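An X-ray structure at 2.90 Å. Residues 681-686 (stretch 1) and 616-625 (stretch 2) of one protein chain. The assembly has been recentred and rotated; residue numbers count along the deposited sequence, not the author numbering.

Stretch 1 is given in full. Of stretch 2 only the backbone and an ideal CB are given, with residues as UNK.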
# COMPACT_ATOMS: atom_id res chain seq x y z
N ALA A 681 6.11 -8.36 -9.18
CA ALA A 681 6.39 -8.55 -10.60
C ALA A 681 7.87 -8.84 -10.83
O ALA A 681 8.23 -9.49 -11.81
CB ALA A 681 5.96 -7.33 -11.39
N LEU A 682 8.71 -8.36 -9.92
CA LEU A 682 10.15 -8.55 -10.04
C LEU A 682 10.60 -9.91 -9.53
O LEU A 682 11.62 -10.44 -9.97
CB LEU A 682 10.89 -7.45 -9.29
CG LEU A 682 10.87 -6.05 -9.92
CD1 LEU A 682 11.50 -5.03 -8.98
CD2 LEU A 682 11.57 -6.06 -11.26
N LEU A 683 9.85 -10.48 -8.60
CA LEU A 683 10.22 -11.75 -8.00
C LEU A 683 9.38 -12.91 -8.51
O LEU A 683 9.52 -14.04 -8.06
CB LEU A 683 10.11 -11.67 -6.47
CG LEU A 683 11.08 -10.71 -5.78
CD1 LEU A 683 10.81 -10.66 -4.29
CD2 LEU A 683 12.52 -11.12 -6.06
N HIS A 684 8.49 -12.62 -9.46
CA HIS A 684 7.62 -13.65 -10.02
C HIS A 684 7.43 -13.47 -11.51
O HIS A 684 7.55 -12.37 -12.04
CB HIS A 684 6.26 -13.64 -9.31
CG HIS A 684 6.35 -13.80 -7.83
ND1 HIS A 684 6.66 -12.75 -6.99
CD2 HIS A 684 6.16 -14.88 -7.03
CE1 HIS A 684 6.66 -13.18 -5.74
NE2 HIS A 684 6.36 -14.46 -5.74
N THR A 685 7.12 -14.57 -12.19
CA THR A 685 6.82 -14.54 -13.62
C THR A 685 5.32 -14.34 -13.81
O THR A 685 4.54 -14.68 -12.93
CB THR A 685 7.28 -15.83 -14.32
OG1 THR A 685 6.45 -16.92 -13.91
CG2 THR A 685 8.73 -16.14 -13.97
N PRO A 686 4.92 -13.77 -14.96
CA PRO A 686 3.49 -13.54 -15.25
C PRO A 686 2.64 -14.81 -15.20
O PRO A 686 1.42 -14.71 -15.14
CB PRO A 686 3.52 -12.97 -16.67
CG PRO A 686 4.85 -12.31 -16.76
CD PRO A 686 5.79 -13.17 -15.98
N UNK A 616 13.72 -17.71 -19.41
CA UNK A 616 12.39 -18.22 -19.11
C UNK A 616 11.98 -17.94 -17.66
O UNK A 616 11.32 -18.76 -17.03
CB UNK A 616 12.34 -19.72 -19.39
N UNK A 617 12.38 -16.78 -17.15
CA UNK A 617 12.00 -16.36 -15.81
C UNK A 617 11.81 -14.84 -15.76
O UNK A 617 11.40 -14.29 -14.74
CB UNK A 617 13.05 -16.80 -14.79
N UNK A 618 12.12 -14.18 -16.87
CA UNK A 618 11.95 -12.74 -16.97
C UNK A 618 12.96 -11.96 -16.16
O UNK A 618 13.86 -12.54 -15.55
CB UNK A 618 10.54 -12.35 -16.53
N UNK A 619 12.82 -10.64 -16.16
CA UNK A 619 13.71 -9.77 -15.40
C UNK A 619 13.50 -9.99 -13.91
O UNK A 619 12.56 -9.46 -13.32
CB UNK A 619 13.48 -8.30 -15.76
N UNK A 620 14.39 -10.77 -13.30
CA UNK A 620 14.25 -11.13 -11.90
C UNK A 620 15.61 -11.41 -11.27
O UNK A 620 16.62 -11.45 -11.95
CB UNK A 620 13.34 -12.35 -11.75
N UNK A 621 15.62 -11.60 -9.95
CA UNK A 621 16.83 -12.00 -9.25
C UNK A 621 17.14 -13.46 -9.57
O UNK A 621 16.75 -14.36 -8.83
CB UNK A 621 16.68 -11.79 -7.74
N UNK A 622 17.84 -13.67 -10.68
CA UNK A 622 18.09 -15.01 -11.21
C UNK A 622 18.74 -15.95 -10.20
O UNK A 622 19.84 -15.70 -9.72
CB UNK A 622 18.98 -14.91 -12.45
N UNK A 623 18.03 -17.03 -9.87
CA UNK A 623 18.57 -18.07 -9.02
C UNK A 623 18.49 -17.78 -7.53
O UNK A 623 19.00 -18.55 -6.72
CB UNK A 623 20.03 -18.32 -9.40
N UNK A 624 17.85 -16.67 -7.17
CA UNK A 624 17.73 -16.30 -5.77
C UNK A 624 16.82 -17.26 -5.02
O UNK A 624 15.84 -17.75 -5.57
CB UNK A 624 17.20 -14.87 -5.64
N UNK A 625 17.16 -17.53 -3.76
CA UNK A 625 16.38 -18.41 -2.91
C UNK A 625 14.96 -17.87 -2.71
O UNK A 625 14.00 -18.64 -2.67
CB UNK A 625 17.08 -18.59 -1.56

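Position 616 lies beyond the reach of stretch 1: its CB points away and no atom of stretch 1 comes within 5.5 Å of it. The residue is Ala616.

At 617 the CA-to-CB bond also points away, yet the ideal CB is 4.5 Å from CG2 of Thr685, a methyl on offer. A side chain long enough to bend back, aromatic or aliphatic, could use it. The residue is His617, whose ring swings round until its CD2 lies 3.8 Å from Thr685 CG2, approached obliquely. The backbone joins in, with His617 O 3.3 Å from Thr685 CG2.

Position 618 has phi 72° and psi -177°, and the positive phi by itself favours glycine. An ideal CB would point toward stretch 1, 4.8 Å from Pro686 CD and 4.9 Å from Thr685 CG2. The residue is Gly618.

At 619 the chain turns a corner and CB points sideways, 5.4 Å from Leu682 CD2. Stretch 1 presents a leucine methyl at a distance that a large apolar or aromatic side chain could span. Tyr619, with chi1 t, does so: its CD1 is 4.1 Å from Leu682 CD2, which sits at the ring edge, near its plane.

Position 620 is the most demanding. Its ideal CB lies only 3.1 Å from Leu682 O, the backbone carbonyl of a helical residue, and so close an acceptor asks for a short donor; serine or threonine would suit. Thr620 answers with chi1 t, its OG1 donating a hydrogen bond to Leu682 O at 2.6 Å. Leu682 O also receives a CA-H...O contact from Thr620 CA at 3.3 Å, so hydroxyl and backbone converge on one carbonyl.

At 621 CB points sideways, 4.5 Å from Leu683 CD2. A small apolar group fits this loose approach. Ala621 supplies a methyl and opens a type II turn.

Positions 622 and 623 are out of reach. The first leaves polar choices free and is Asp622; the second, at phi 82° and psi 5°, favours glycine in the turn and is Gly623.

Position 624 closes the turn: its N donates a hydrogen bond to Ala621 O at 3.0 Å. CB points toward stretch 1 but finds nothing within 5.5 Å, so only a long side chain can reach the apolar end of Leu683; a large aromatic or a methionine might. Trp624 extends its CZ3 to 3.9 Å from Leu683 CD2, which lies at the ring edge.

Position 625 is again out of reach, with no preference imposed, and is Glu625.

Stretch 2, residues 616-625: AHGYTADGWE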
# COMPACT_ATOMS: atom_id res chain seq x y z
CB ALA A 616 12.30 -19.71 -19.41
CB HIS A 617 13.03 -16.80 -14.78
CG HIS A 617 12.66 -18.04 -14.04
ND1 HIS A 617 13.53 -18.70 -13.19
CD2 HIS A 617 11.50 -18.75 -14.01
CE1 HIS A 617 12.93 -19.76 -12.68
NE2 HIS A 617 11.70 -19.81 -13.16
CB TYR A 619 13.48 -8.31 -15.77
CG TYR A 619 14.55 -7.37 -15.26
CD1 TYR A 619 14.26 -6.44 -14.27
CD2 TYR A 619 15.84 -7.42 -15.76
CE1 TYR A 619 15.24 -5.58 -13.80
CE2 TYR A 619 16.82 -6.56 -15.29
CZ TYR A 619 16.51 -5.65 -14.31
OH TYR A 619 17.49 -4.79 -13.85
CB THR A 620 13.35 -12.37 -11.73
OG1 THR A 620 13.08 -12.59 -10.34
CG2 THR A 620 14.02 -13.60 -12.32
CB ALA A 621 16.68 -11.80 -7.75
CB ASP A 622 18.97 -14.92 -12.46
CG ASP A 622 18.91 -16.18 -13.31
OD1 ASP A 622 18.36 -17.20 -12.84
OD2 ASP A 622 19.43 -16.15 -14.45
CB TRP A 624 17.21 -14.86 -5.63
CG TRP A 624 17.41 -14.30 -4.25
CD1 TRP A 624 18.33 -14.70 -3.33
CD2 TRP A 624 16.67 -13.23 -3.65
NE1 TRP A 624 18.21 -13.95 -2.18
CE2 TRP A 624 17.20 -13.04 -2.35
CE3 TRP A 624 15.62 -12.42 -4.07
CZ2 TRP A 624 16.70 -12.07 -1.48
CZ3 TRP A 624 15.13 -11.45 -3.21
CH2 TRP A 624 15.67 -11.29 -1.93
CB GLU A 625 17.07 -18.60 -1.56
CG GLU A 625 16.13 -18.72 -0.37
CD GLU A 625 16.86 -18.99 0.93
OE1 GLU A 625 18.06 -18.66 1.02
OE2 GLU A 625 16.24 -19.54 1.86
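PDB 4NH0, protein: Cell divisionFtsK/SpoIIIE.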